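Local coordinates for protein MCG133388, isoform CRA_f (PDB 4ZPO) that probably mediates calcium-dependent cell adhesion between neurons through its cadherin repeats, the first three of which make up this fragment, at residues 104-109 with 195-200; 113-118 with 170-174; 137-141 with 160-164; 247-253 with 290-296. All coordinates share one frame; numbering follows the deposited sequence.

Contact 1: residues 104-109 with 195-200. With MAN (alpha-D-mannopyranose), chain J.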
loop_
_atom_site.group_PDB
_atom_site.type_symbol
_atom_site.label_atom_id
_atom_site.label_comp_id
_atom_site.label_asym_id
_atom_site.label_seq_id
_atom_site.Cartn_x
_atom_site.Cartn_y
_atom_site.Cartn_z
ATOM N N PHE A 104 3.744 -11.187 -3.161
ATOM C CA PHE A 104 3.511 -9.909 -3.821
ATOM C C PHE A 104 4.585 -9.655 -4.869
ATOM O O PHE A 104 5.711 -10.139 -4.745
ATOM C CB PHE A 104 3.482 -8.765 -2.803
ATOM C CG PHE A 104 2.206 -8.684 -2.016
ATOM C CD1 PHE A 104 1.070 -8.120 -2.573
ATOM C CD2 PHE A 104 2.144 -9.166 -0.718
ATOM C CE1 PHE A 104 -0.107 -8.042 -1.854
ATOM C CE2 PHE A 104 0.971 -9.090 0.007
ATOM C CZ PHE A 104 -0.156 -8.526 -0.562
ATOM N N ALA A 105 4.230 -8.899 -5.903
ATOM C CA ALA A 105 5.169 -8.565 -6.967
ATOM C C ALA A 105 6.326 -7.734 -6.427
ATOM O O ALA A 105 7.478 -7.926 -6.817
ATOM C CB ALA A 105 4.459 -7.824 -8.087
ATOM N N THR A 106 6.010 -6.813 -5.524
ATOM C CA THR A 106 7.016 -5.954 -4.914
ATOM C C THR A 106 6.822 -5.885 -3.401
ATOM O O THR A 106 5.696 -5.770 -2.918
ATOM C CB THR A 106 6.976 -4.531 -5.509
ATOM O OG1 THR A 106 7.747 -3.645 -4.688
ATOM C CG2 THR A 106 5.543 -4.020 -5.588
ATOM N N PRO A 107 7.928 -5.963 -2.646
ATOM C CA PRO A 107 7.878 -5.938 -1.179
ATOM C C PRO A 107 7.401 -4.600 -0.619
ATOM O O PRO A 107 6.895 -4.554 0.501
ATOM C CB PRO A 107 9.332 -6.209 -0.774
ATOM C CG PRO A 107 10.138 -5.770 -1.947
ATOM C CD PRO A 107 9.305 -6.103 -3.149
ATOM N N ASP A 108 7.560 -3.529 -1.391
ATOM C CA ASP A 108 7.148 -2.204 -0.942
ATOM C C ASP A 108 6.374 -1.443 -2.018
ATOM O O ASP A 108 6.608 -1.623 -3.213
ATOM C CB ASP A 108 8.367 -1.391 -0.493
ATOM C CG ASP A 108 9.571 -1.598 -1.394
ATOM O OD1 ASP A 108 9.381 -1.836 -2.604
ATOM O OD2 ASP A 108 10.711 -1.527 -0.885
ATOM N N ARG A 109 5.451 -0.596 -1.576
ATOM C CA ARG A 109 4.601 0.174 -2.478
ATOM C C ARG A 109 4.507 1.630 -2.028
ATOM O O ARG A 109 4.241 1.909 -0.860
ATOM C CB ARG A 109 3.203 -0.448 -2.548
ATOM C CG ARG A 109 2.157 0.429 -3.219
ATOM C CD ARG A 109 2.272 0.387 -4.733
ATOM N NE ARG A 109 1.400 1.370 -5.372
ATOM C CZ ARG A 109 0.104 1.185 -5.601
ATOM N NH1 ARG A 109 -0.483 0.051 -5.240
ATOM N NH2 ARG A 109 -0.608 2.138 -6.189
ATOM N N GLY A 195 1.943 -13.256 3.501
ATOM C CA GLY A 195 2.973 -12.442 2.880
ATOM C C GLY A 195 2.556 -10.986 2.982
ATOM O O GLY A 195 1.363 -10.681 2.996
ATOM N N THR A 196 3.529 -10.083 3.059
ATOM C CA THR A 196 3.223 -8.674 3.293
ATOM C C THR A 196 3.664 -7.758 2.158
ATOM O O THR A 196 4.438 -8.149 1.284
ATOM C CB THR A 196 3.877 -8.168 4.594
ATOM O OG1 THR A 196 5.290 -8.403 4.541
ATOM C CG2 THR A 196 3.291 -8.884 5.802
ATOM N N SER A 197 3.154 -6.531 2.193
ATOM C CA SER A 197 3.554 -5.489 1.260
ATOM C C SER A 197 3.509 -4.146 1.981
ATOM O O SER A 197 2.451 -3.714 2.436
ATOM C CB SER A 197 2.647 -5.476 0.029
ATOM O OG SER A 197 3.129 -4.574 -0.950
ATOM N N LEU A 198 4.663 -3.498 2.097
ATOM C CA LEU A 198 4.775 -2.265 2.870
ATOM C C LEU A 198 4.339 -1.048 2.057
ATOM O O LEU A 198 5.058 -0.592 1.168
ATOM C CB LEU A 198 6.212 -2.086 3.373
ATOM C CG LEU A 198 6.473 -1.101 4.517
ATOM C CD1 LEU A 198 6.692 0.316 4.004
ATOM C CD2 LEU A 198 5.334 -1.139 5.527
ATOM N N ILE A 199 3.160 -0.522 2.375
ATOM C CA ILE A 199 2.629 0.649 1.688
ATOM C C ILE A 199 2.964 1.932 2.441
ATOM O O ILE A 199 2.551 2.113 3.587
ATOM C CB ILE A 199 1.102 0.560 1.516
ATOM C CG1 ILE A 199 0.715 -0.762 0.851
ATOM C CG2 ILE A 199 0.588 1.744 0.709
ATOM C CD1 ILE A 199 -0.773 -1.024 0.849
ATOM N N SER A 200 3.715 2.818 1.795
ATOM C CA SER A 200 4.058 4.101 2.395
ATOM C C SER A 200 3.344 5.236 1.671
ATOM O O SER A 200 3.710 5.601 0.553
ATOM C CB SER A 200 5.572 4.326 2.372
ATOM O OG SER A 200 6.048 4.463 1.046
HETATM C C1 MAN J . 5.982 -7.141 4.571
HETATM C C2 MAN J . 7.393 -7.383 3.989
HETATM C C3 MAN J . 8.303 -8.059 5.026
HETATM C C4 MAN J . 8.202 -7.379 6.401
HETATM C C5 MAN J . 6.734 -7.320 6.840
HETATM C C6 MAN J . 6.537 -6.629 8.174
HETATM O O2 MAN J . 8.038 -6.153 3.638
HETATM O O3 MAN J . 9.661 -8.087 4.595
HETATM O O4 MAN J . 8.952 -8.116 7.357
HETATM O O5 MAN J . 5.997 -6.575 5.855
HETATM O O6 MAN J . 6.030 -5.320 7.926
#
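P107, R109, L198 and S200 join the two segments as a short parallel ladder: L198 N donates to P107 O (2.9 Å, 171° at the hydrogen), R109 N to L198 O, and S200 N to R109 O. Ahead of the ladder the chain is held by side chains. F104 lays one ring face over S197, whose CB sits 3.8 Å from the ring centroid and only 10° off its normal, a CH-pi contact, while G195 O lies at the ring edge. The small S197 lets the aromatic come this close to the strand. With OG anti to the backbone N (chi1 -173°), S197 also reaches back to T106 O for a weak bond of 3.4 Å. This is the parallel pairing of the first strand (A') with the last (G) in a cadherin repeat, here EC2, and F104 closes the NDNSPSF linker that leads in from EC1. T106 pins the turn before the strand, OG1 donating to D108 O at 2.7 Å. D108 and L198 share one face of the sheet; R109 and I199 share the other, where the arginine chain bends at chi2 and NH1 makes a weak hydrogen bond to P124 O. T196 points away from 104-109 and carries an O-linked mannose, OG1 bonded to the sugar C1; the mannose O2 comes within 3.7 Å of P107 O.

Contact 2: residues 113-118 with 170-174. With CA (calcium ion), chain D; CA (calcium ion), chain E.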
loop_
_atom_site.group_PDB
_atom_site.type_symbol
_atom_site.label_atom_id
_atom_site.label_comp_id
_atom_site.label_asym_id
_atom_site.label_seq_id
_atom_site.Cartn_x
_atom_site.Cartn_y
_atom_site.Cartn_z
ATOM N N ILE A 113 -0.479 10.565 -2.424
ATOM C CA ILE A 113 -1.859 11.020 -2.302
ATOM C C ILE A 113 -1.928 12.489 -1.898
ATOM O O ILE A 113 -1.281 12.910 -0.939
ATOM C CB ILE A 113 -2.639 10.175 -1.277
ATOM C CG1 ILE A 113 -2.645 8.705 -1.697
ATOM C CG2 ILE A 113 -4.064 10.692 -1.128
ATOM C CD1 ILE A 113 -3.394 7.799 -0.742
ATOM N N SER A 114 -2.715 13.262 -2.640
ATOM C CA SER A 114 -2.900 14.679 -2.348
ATOM C C SER A 114 -3.570 14.885 -0.994
ATOM O O SER A 114 -4.348 14.048 -0.540
ATOM C CB SER A 114 -3.728 15.349 -3.447
ATOM O OG SER A 114 -4.043 16.688 -3.104
ATOM N N GLU A 115 -3.259 16.006 -0.356
ATOM C CA GLU A 115 -3.827 16.341 0.943
ATOM C C GLU A 115 -5.314 16.667 0.823
ATOM O O GLU A 115 -6.050 16.635 1.806
ATOM C CB GLU A 115 -3.073 17.520 1.558
ATOM C CG GLU A 115 -3.381 17.784 3.016
ATOM C CD GLU A 115 -2.594 18.954 3.563
ATOM O OE1 GLU A 115 -1.846 19.583 2.783
ATOM O OE2 GLU A 115 -2.723 19.249 4.769
ATOM N N SER A 116 -5.746 16.980 -0.395
ATOM C CA SER A 116 -7.136 17.337 -0.649
ATOM C C SER A 116 -7.961 16.133 -1.096
ATOM O O SER A 116 -9.012 16.289 -1.717
ATOM C CB SER A 116 -7.216 18.441 -1.704
ATOM O OG SER A 116 -6.635 18.018 -2.925
ATOM N N ALA A 117 -7.478 14.935 -0.784
ATOM C CA ALA A 117 -8.197 13.714 -1.132
ATOM C C ALA A 117 -9.438 13.555 -0.262
ATOM O O ALA A 117 -9.342 13.462 0.962
ATOM C CB ALA A 117 -7.289 12.503 -0.994
ATOM N N ALA A 118 -10.604 13.527 -0.900
ATOM C CA ALA A 118 -11.870 13.417 -0.185
ATOM C C ALA A 118 -12.107 11.996 0.316
ATOM O O ALA A 118 -11.644 11.035 -0.299
ATOM C CB ALA A 118 -13.018 13.861 -1.083
ATOM N N GLN A 170 -9.974 12.707 6.339
ATOM C CA GLN A 170 -9.138 13.571 5.515
ATOM C C GLN A 170 -7.699 13.626 6.016
ATOM O O GLN A 170 -7.451 13.805 7.209
ATOM C CB GLN A 170 -9.726 14.983 5.463
ATOM C CG GLN A 170 -8.895 15.979 4.669
ATOM C CD GLN A 170 -8.695 15.554 3.227
ATOM O OE1 GLN A 170 -7.794 14.774 2.914
ATOM N NE2 GLN A 170 -9.536 16.069 2.339
ATOM N N LEU A 171 -6.754 13.469 5.095
ATOM C CA LEU A 171 -5.336 13.531 5.427
ATOM C C LEU A 171 -4.905 14.968 5.697
ATOM O O LEU A 171 -5.491 15.910 5.167
ATOM C CB LEU A 171 -4.493 12.936 4.297
ATOM C CG LEU A 171 -4.831 11.508 3.869
ATOM C CD1 LEU A 171 -3.980 11.093 2.680
ATOM C CD2 LEU A 171 -4.645 10.541 5.027
ATOM N N ASP A 172 -3.875 15.129 6.521
ATOM C CA ASP A 172 -3.357 16.452 6.846
ATOM C C ASP A 172 -1.837 16.423 6.944
ATOM O O ASP A 172 -1.277 15.902 7.910
ATOM C CB ASP A 172 -3.967 16.959 8.154
ATOM C CG ASP A 172 -3.537 18.375 8.489
ATOM O OD1 ASP A 172 -3.173 19.125 7.560
ATOM O OD2 ASP A 172 -3.570 18.740 9.683
ATOM N N ARG A 173 -1.176 16.987 5.938
ATOM C CA ARG A 173 0.280 16.993 5.869
ATOM C C ARG A 173 0.910 17.737 7.047
ATOM O O ARG A 173 2.030 17.431 7.459
ATOM C CB ARG A 173 0.745 17.617 4.550
ATOM C CG ARG A 173 2.251 17.594 4.355
ATOM C CD ARG A 173 2.701 18.649 3.366
ATOM N NE ARG A 173 4.013 19.178 3.723
ATOM C CZ ARG A 173 4.201 20.201 4.550
ATOM N NH1 ARG A 173 3.159 20.810 5.101
ATOM N NH2 ARG A 173 5.430 20.619 4.826
ATOM N N GLU A 174 0.184 18.706 7.592
ATOM C CA GLU A 174 0.691 19.509 8.702
ATOM C C GLU A 174 0.823 18.698 9.991
ATOM O O GLU A 174 1.548 19.091 10.905
ATOM C CB GLU A 174 -0.207 20.726 8.937
ATOM C CG GLU A 174 0.062 21.893 7.994
ATOM C CD GLU A 174 -0.399 21.627 6.571
ATOM O OE1 GLU A 174 0.407 21.821 5.636
ATOM O OE2 GLU A 174 -1.570 21.232 6.387
HETATM CA CA CA D . -4.848 19.854 5.896
HETATM CA CA CA E . -0.917 22.002 3.497
#
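E115 and D172 bind one calcium ion together, through E115 OE2 and D172 OD1, each 2.5 Å from the metal. The other oxygen, E115 OE1, turns to a second calcium at 2.7 Å, which E174 OE1 holds at 2.5 Å, so the E115 carboxylate bridges two ions. Glutamate suits the place: with CG anti to the backbone N (chi1 -168°) and the chain extended, it spans from the strand end to both metals. D205, the V206 carbonyl, D208 and D241 complete the second site, and D208 also serves the first. One shell out, R173 N gives a weak bond of 3.0 Å to E115 OE2, and R173 NH1 forms a salt bridge to E174 OE1, while its NE pairs with E242 of EC3. Behind the metals I113, at the end of its strand, meets L171 of the loop at about a right angle, CG2 to CD1 3.8 Å; both side chains also touch strand 194-204, I113 on V201 and L171 on V203. E115 follows the cadherin XEX pattern and 171-174 is the LDRE motif, both at the EC2-EC3 junction. So many carboxylates converge here that the junction probably depends on calcium, helped by R173, to offset their mutual repulsion and stay rigid.

Contact 3: residues 137-141 with 160-164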
loop_
_atom_site.group_PDB
_atom_site.type_symbol
_atom_site.label_atom_id
_atom_site.label_comp_id
_atom_site.label_asym_id
_atom_site.label_seq_id
_atom_site.Cartn_x
_atom_site.Cartn_y
_atom_site.Cartn_z
ATOM N N THR A 137 -5.165 -21.482 -1.264
ATOM C CA THR A 137 -4.766 -20.253 -1.941
ATOM C C THR A 137 -5.239 -19.039 -1.147
ATOM O O THR A 137 -5.894 -19.191 -0.115
ATOM C CB THR A 137 -5.325 -20.184 -3.376
ATOM O OG1 THR A 137 -4.792 -19.034 -4.047
ATOM C CG2 THR A 137 -6.842 -20.098 -3.357
ATOM N N VAL A 138 -4.904 -17.845 -1.636
ATOM C CA VAL A 138 -5.227 -16.585 -0.964
ATOM C C VAL A 138 -6.686 -16.508 -0.517
ATOM O O VAL A 138 -7.602 -16.719 -1.311
ATOM C CB VAL A 138 -4.924 -15.376 -1.876
ATOM C CG1 VAL A 138 -5.383 -14.080 -1.220
ATOM C CG2 VAL A 138 -3.441 -15.317 -2.202
ATOM N N SER A 139 -6.890 -16.208 0.763
ATOM C CA SER A 139 -8.227 -16.189 1.347
ATOM C C SER A 139 -8.731 -14.776 1.633
ATOM O O SER A 139 -9.861 -14.433 1.283
ATOM C CB SER A 139 -8.251 -17.012 2.636
ATOM O OG SER A 139 -9.530 -16.974 3.244
ATOM N N PHE A 140 -7.895 -13.960 2.271
ATOM C CA PHE A 140 -8.301 -12.610 2.651
ATOM C C PHE A 140 -7.109 -11.684 2.883
ATOM O O PHE A 140 -5.966 -12.133 2.979
ATOM C CB PHE A 140 -9.176 -12.652 3.910
ATOM C CG PHE A 140 -8.464 -13.165 5.133
ATOM C CD1 PHE A 140 -8.342 -14.526 5.363
ATOM C CD2 PHE A 140 -7.926 -12.284 6.057
ATOM C CE1 PHE A 140 -7.689 -14.999 6.486
ATOM C CE2 PHE A 140 -7.273 -12.752 7.184
ATOM C CZ PHE A 140 -7.155 -14.111 7.398
ATOM N N TYR A 141 -7.391 -10.387 2.973
ATOM C CA TYR A 141 -6.366 -9.380 3.223
ATOM C C TYR A 141 -6.629 -8.636 4.530
ATOM O O TYR A 141 -7.776 -8.506 4.961
ATOM C CB TYR A 141 -6.298 -8.375 2.069
ATOM C CG TYR A 141 -5.768 -8.932 0.767
ATOM C CD1 TYR A 141 -6.603 -9.604 -0.115
ATOM C CD2 TYR A 141 -4.436 -8.763 0.409
ATOM C CE1 TYR A 141 -6.124 -10.107 -1.310
ATOM C CE2 TYR A 141 -3.948 -9.260 -0.784
ATOM C CZ TYR A 141 -4.796 -9.932 -1.640
ATOM O OH TYR A 141 -4.315 -10.430 -2.830
ATOM N N LYS A 160 -10.837 -14.367 -7.878
ATOM C CA LYS A 160 -9.595 -13.845 -7.322
ATOM C C LYS A 160 -9.874 -12.507 -6.648
ATOM O O LYS A 160 -10.837 -11.820 -6.988
ATOM C CB LYS A 160 -8.516 -13.697 -8.399
ATOM C CG LYS A 160 -8.615 -12.433 -9.233
ATOM C CD LYS A 160 -7.316 -12.183 -9.988
ATOM C CE LYS A 160 -6.142 -12.045 -9.028
ATOM N NZ LYS A 160 -4.857 -11.799 -9.738
ATOM N N LEU A 161 -9.032 -12.143 -5.689
ATOM C CA LEU A 161 -9.286 -10.972 -4.863
ATOM C C LEU A 161 -8.451 -9.765 -5.280
ATOM O O LEU A 161 -7.265 -9.891 -5.588
ATOM C CB LEU A 161 -9.019 -11.303 -3.393
ATOM C CG LEU A 161 -9.778 -12.513 -2.843
ATOM C CD1 LEU A 161 -9.235 -12.911 -1.485
ATOM C CD2 LEU A 161 -11.271 -12.226 -2.766
ATOM N N PHE A 162 -9.084 -8.597 -5.290
ATOM C CA PHE A 162 -8.389 -7.342 -5.550
ATOM C C PHE A 162 -8.643 -6.349 -4.420
ATOM O O PHE A 162 -9.740 -5.803 -4.300
ATOM C CB PHE A 162 -8.824 -6.746 -6.891
ATOM C CG PHE A 162 -7.932 -7.127 -8.040
ATOM C CD1 PHE A 162 -8.147 -8.301 -8.744
ATOM C CD2 PHE A 162 -6.877 -6.311 -8.416
ATOM C CE1 PHE A 162 -7.328 -8.651 -9.801
ATOM C CE2 PHE A 162 -6.054 -6.657 -9.472
ATOM C CZ PHE A 162 -6.280 -7.828 -10.164
ATOM N N PRO A 163 -7.624 -6.122 -3.579
ATOM C CA PRO A 163 -7.725 -5.201 -2.444
ATOM C C PRO A 163 -7.531 -3.744 -2.854
ATOM O O PRO A 163 -6.833 -3.465 -3.828
ATOM C CB PRO A 163 -6.593 -5.663 -1.528
ATOM C CG PRO A 163 -5.561 -6.181 -2.469
ATOM C CD PRO A 163 -6.318 -6.805 -3.618
ATOM N N GLU A 164 -8.146 -2.831 -2.111
ATOM C CA GLU A 164 -8.007 -1.406 -2.380
ATOM C C GLU A 164 -8.142 -0.593 -1.097
ATOM O O GLU A 164 -8.826 -1.004 -0.159
ATOM C CB GLU A 164 -9.046 -0.947 -3.407
ATOM C CG GLU A 164 -10.488 -1.149 -2.967
ATOM C CD GLU A 164 -11.487 -0.703 -4.015
ATOM O OE1 GLU A 164 -11.056 -0.225 -5.087
ATOM O OE2 GLU A 164 -12.704 -0.829 -3.768
#
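Y141 presents one ring face to P163, whose CG stands 3.8 Å from the ring centroid and 10° off its normal, a CH-pi contact; L161 CB approaches the ring edge, near its plane, at 3.8 Å from CE1. The proline ring offers a compact, rigid CH surface to the aromatic. These residues join the two sheets of the EC2 beta-sandwich: strand 138-143 is an edge strand of the sheet that also holds 194-204, whereas 160-167 is the middle strand of the facing one. The short strand segments run 19° from parallel, with axes 7.9 Å apart at their closest, so side chains rather than backbone bonds make the contact. Tyrosine suits a site that is greasy along the ring and polar at its end, for its buried hydroxyl is hydrogen-bonded to A128 N. The ring also packs on L151 and L183. Just before it, S139 and F140 both face V186 in a classic beta bulge, and F140 points away from the facing sheet. L161 is suited to the seam because its branched end extends beyond the tyrosine: with CG anti to the carbonyl carbon (chi1 -55°), its CD1 reaches V138 CG1 at 4.0 Å.

Contact 4: residues 247-253 with 290-296. With CA (calcium ion), chain C.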
loop_
_atom_site.group_PDB
_atom_site.type_symbol
_atom_site.label_atom_id
_atom_site.label_comp_id
_atom_site.label_asym_id
_atom_site.label_seq_id
_atom_site.Cartn_x
_atom_site.Cartn_y
_atom_site.Cartn_z
ATOM N N GLN A 247 5.460 30.365 1.975
ATOM C CA GLN A 247 6.078 31.686 1.903
ATOM C C GLN A 247 5.016 32.768 1.746
ATOM O O GLN A 247 3.986 32.550 1.107
ATOM C CB GLN A 247 7.084 31.752 0.754
ATOM C CG GLN A 247 8.354 30.957 1.006
ATOM C CD GLN A 247 9.385 31.141 -0.088
ATOM O OE1 GLN A 247 9.095 30.955 -1.270
ATOM N NE2 GLN A 247 10.599 31.515 0.302
ATOM N N LEU A 248 5.272 33.936 2.324
ATOM C CA LEU A 248 4.273 34.996 2.354
ATOM C C LEU A 248 4.844 36.384 2.068
ATOM O O LEU A 248 6.052 36.609 2.171
ATOM C CB LEU A 248 3.558 34.996 3.708
ATOM C CG LEU A 248 4.366 34.528 4.922
ATOM C CD1 LEU A 248 5.453 35.527 5.297
ATOM C CD2 LEU A 248 3.446 34.261 6.106
ATOM N N ASP A 249 3.958 37.307 1.704
ATOM C CA ASP A 249 4.331 38.693 1.445
ATOM C C ASP A 249 3.525 39.640 2.328
ATOM O O ASP A 249 2.316 39.476 2.484
ATOM C CB ASP A 249 4.115 39.046 -0.029
ATOM C CG ASP A 249 5.042 38.285 -0.955
ATOM O OD1 ASP A 249 6.247 38.188 -0.642
ATOM O OD2 ASP A 249 4.564 37.780 -1.994
ATOM N N TYR A 250 4.199 40.631 2.903
ATOM C CA TYR A 250 3.533 41.626 3.736
ATOM C C TYR A 250 3.112 42.841 2.913
ATOM O O TYR A 250 3.802 43.229 1.970
ATOM C CB TYR A 250 4.443 42.066 4.885
ATOM C CG TYR A 250 4.820 40.963 5.848
ATOM C CD1 TYR A 250 3.977 40.606 6.891
ATOM C CD2 TYR A 250 6.029 40.291 5.724
ATOM C CE1 TYR A 250 4.320 39.602 7.778
ATOM C CE2 TYR A 250 6.382 39.285 6.606
ATOM C CZ TYR A 250 5.524 38.945 7.631
ATOM O OH TYR A 250 5.871 37.946 8.512
ATOM N N SER A 251 1.981 43.438 3.281
ATOM C CA SER A 251 1.491 44.648 2.625
ATOM C C SER A 251 0.397 45.318 3.452
ATOM O O SER A 251 -0.232 44.679 4.295
ATOM C CB SER A 251 0.958 44.330 1.226
ATOM O OG SER A 251 -0.261 43.613 1.296
ATOM N N PHE A 252 0.173 46.606 3.205
ATOM C CA PHE A 252 -0.929 47.324 3.838
ATOM C C PHE A 252 -2.264 46.814 3.315
ATOM O O PHE A 252 -2.314 46.112 2.304
ATOM C CB PHE A 252 -0.825 48.831 3.586
ATOM C CG PHE A 252 0.385 49.474 4.197
ATOM C CD1 PHE A 252 0.480 49.641 5.568
ATOM C CD2 PHE A 252 1.417 49.936 3.396
ATOM C CE1 PHE A 252 1.592 50.242 6.133
ATOM C CE2 PHE A 252 2.530 50.538 3.954
ATOM C CZ PHE A 252 2.618 50.691 5.324
ATOM N N GLY A 253 -3.344 47.171 4.002
ATOM C CA GLY A 253 -4.678 46.896 3.501
ATOM C C GLY A 253 -4.889 47.659 2.209
ATOM O O GLY A 253 -4.327 48.740 2.026
ATOM N N HIS A 290 -3.459 48.753 8.956
ATOM C CA HIS A 290 -3.972 47.435 8.606
ATOM C C HIS A 290 -2.912 46.630 7.859
ATOM O O HIS A 290 -2.588 46.931 6.709
ATOM C CB HIS A 290 -5.240 47.566 7.757
ATOM C CG HIS A 290 -5.810 46.256 7.306
ATOM N ND1 HIS A 290 -6.664 46.151 6.229
ATOM C CD2 HIS A 290 -5.658 45.002 7.790
ATOM C CE1 HIS A 290 -7.008 44.886 6.065
ATOM N NE2 HIS A 290 -6.412 44.167 6.999
ATOM N N ALA A 291 -2.377 45.605 8.519
ATOM C CA ALA A 291 -1.356 44.755 7.914
ATOM C C ALA A 291 -1.976 43.509 7.289
ATOM O O ALA A 291 -3.044 43.060 7.707
ATOM C CB ALA A 291 -0.310 44.366 8.945
ATOM N N ARG A 292 -1.300 42.953 6.288
ATOM C CA ARG A 292 -1.822 41.804 5.557
ATOM C C ARG A 292 -0.702 40.865 5.117
ATOM O O ARG A 292 0.297 41.302 4.546
ATOM C CB ARG A 292 -2.622 42.276 4.340
ATOM C CG ARG A 292 -3.429 41.192 3.650
ATOM C CD ARG A 292 -3.001 41.027 2.200
ATOM N NE ARG A 292 -2.835 42.311 1.522
ATOM C CZ ARG A 292 -3.819 42.978 0.929
ATOM N NH1 ARG A 292 -5.052 42.490 0.926
ATOM N NH2 ARG A 292 -3.570 44.138 0.338
ATOM N N ALA A 293 -0.874 39.573 5.387
ATOM C CA ALA A 293 0.118 38.571 5.006
ATOM C C ALA A 293 -0.391 37.700 3.862
ATOM O O ALA A 293 -1.100 36.721 4.084
ATOM C CB ALA A 293 0.488 37.710 6.201
ATOM N N ARG A 294 -0.015 38.063 2.638
ATOM C CA ARG A 294 -0.467 37.354 1.446
ATOM C C ARG A 294 0.348 36.090 1.191
ATOM O O ARG A 294 1.576 36.117 1.246
ATOM C CB ARG A 294 -0.387 38.277 0.226
ATOM C CG ARG A 294 -0.820 37.629 -1.079
ATOM C CD ARG A 294 -2.333 37.571 -1.190
ATOM N NE ARG A 294 -2.915 38.904 -1.307
ATOM C CZ ARG A 294 -4.208 39.143 -1.498
ATOM N NH1 ARG A 294 -4.647 40.390 -1.591
ATOM N NH2 ARG A 294 -5.063 38.134 -1.595
ATOM N N ASP A 295 -0.338 34.989 0.903
ATOM C CA ASP A 295 0.328 33.731 0.576
ATOM C C ASP A 295 0.854 33.760 -0.856
ATOM O O ASP A 295 0.594 34.706 -1.600
ATOM C CB ASP A 295 -0.631 32.555 0.759
ATOM C CG ASP A 295 0.080 31.279 1.135
ATOM O OD1 ASP A 295 1.326 31.252 1.075
ATOM O OD2 ASP A 295 -0.610 30.300 1.487
ATOM N N GLN A 296 1.588 32.721 -1.243
ATOM C CA GLN A 296 2.105 32.623 -2.605
ATOM C C GLN A 296 1.605 31.365 -3.307
ATOM O O GLN A 296 2.113 30.987 -4.363
ATOM C CB GLN A 296 3.636 32.644 -2.608
ATOM C CG GLN A 296 4.242 33.983 -2.231
ATOM C CD GLN A 296 5.742 34.023 -2.445
ATOM O OE1 GLN A 296 6.332 33.073 -2.958
ATOM N NE2 GLN A 296 6.367 35.128 -2.053
HETATM CA CA CA C . -0.519 28.640 3.198
#
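Q247 lies beside Q296, their side chains crossing with amide planes 60° apart and Q247 CB 4.0 Å from Q296 OE1. L248 shares a face of the sheet with Y250 and A293 and packs on A237 and P211. D249 makes a hydrogen-bonded antiparallel pair with R294: D249 N to R294 O and R294 N to D249 O are each 2.7 Å. Its carboxylate also takes Q296 NE2, which meets OD2 at 3.2 Å from above the carboxylate plane, while R294 pairs with E302 on the next strand. Y250 and A293, a non-hydrogen-bonded pair, both pack against F213 in the first strand of the facing sheet, where a small alanine is compatible with the large ring nearby; the Y250 hydroxyl is bonded to A237 N. S251 pairs with R292, and its OG, placed between backbone N and carbonyl carbon (chi1 71°), receives R292 NE at 2.9 Å, almost straight at 173° and within the guanidinium plane. A salt bridge from R292 NH2 to D254 further steadies this buried arginine. F252 turns away to L266. At the end G253 N donates to H290 O at 2.8 Å, and G253 CA, with no side chain in the way, lies 3.5 Å from H290 ND1; H290 NE2 is hydrogen-bonded to H304 ND1, and the two imidazoles meet. Back at the other end, D295 splits its oxygens: OD1 accepts Q296 N, and OD2 binds calcium at 2.4 Å, with N207, N209, D239, D241 and N245 in the same site. This is the C-F strand pair of a cadherin Greek-key repeat, EC3, ending in the calcium-binding XDXGXP motif.

Contacts 1, 2 and 3 belong to EC2, and contact 4 to EC3. Contact 1 is a surface contact; the other three are partly buried. Contacts 1 and 2 share strand 108-114, the first near its start, the second at and just past its end in the calcium junction. Contact 3, nested inside the loops closed by both, joins the facing sheets; it meets contact 1 where F104 CZ packs 3.9 Å from Y141 CE2. Contact 4, with nearest atoms about 9 Å from contact 2, lies across the same interdomain junction. The chemistry follows place: backbone ladders within sheets in contacts 1 and 4, apolar packing between sheets in contact 3, and carboxylate-calcium bonds at the junction in contact 2 and at one end of contact 4.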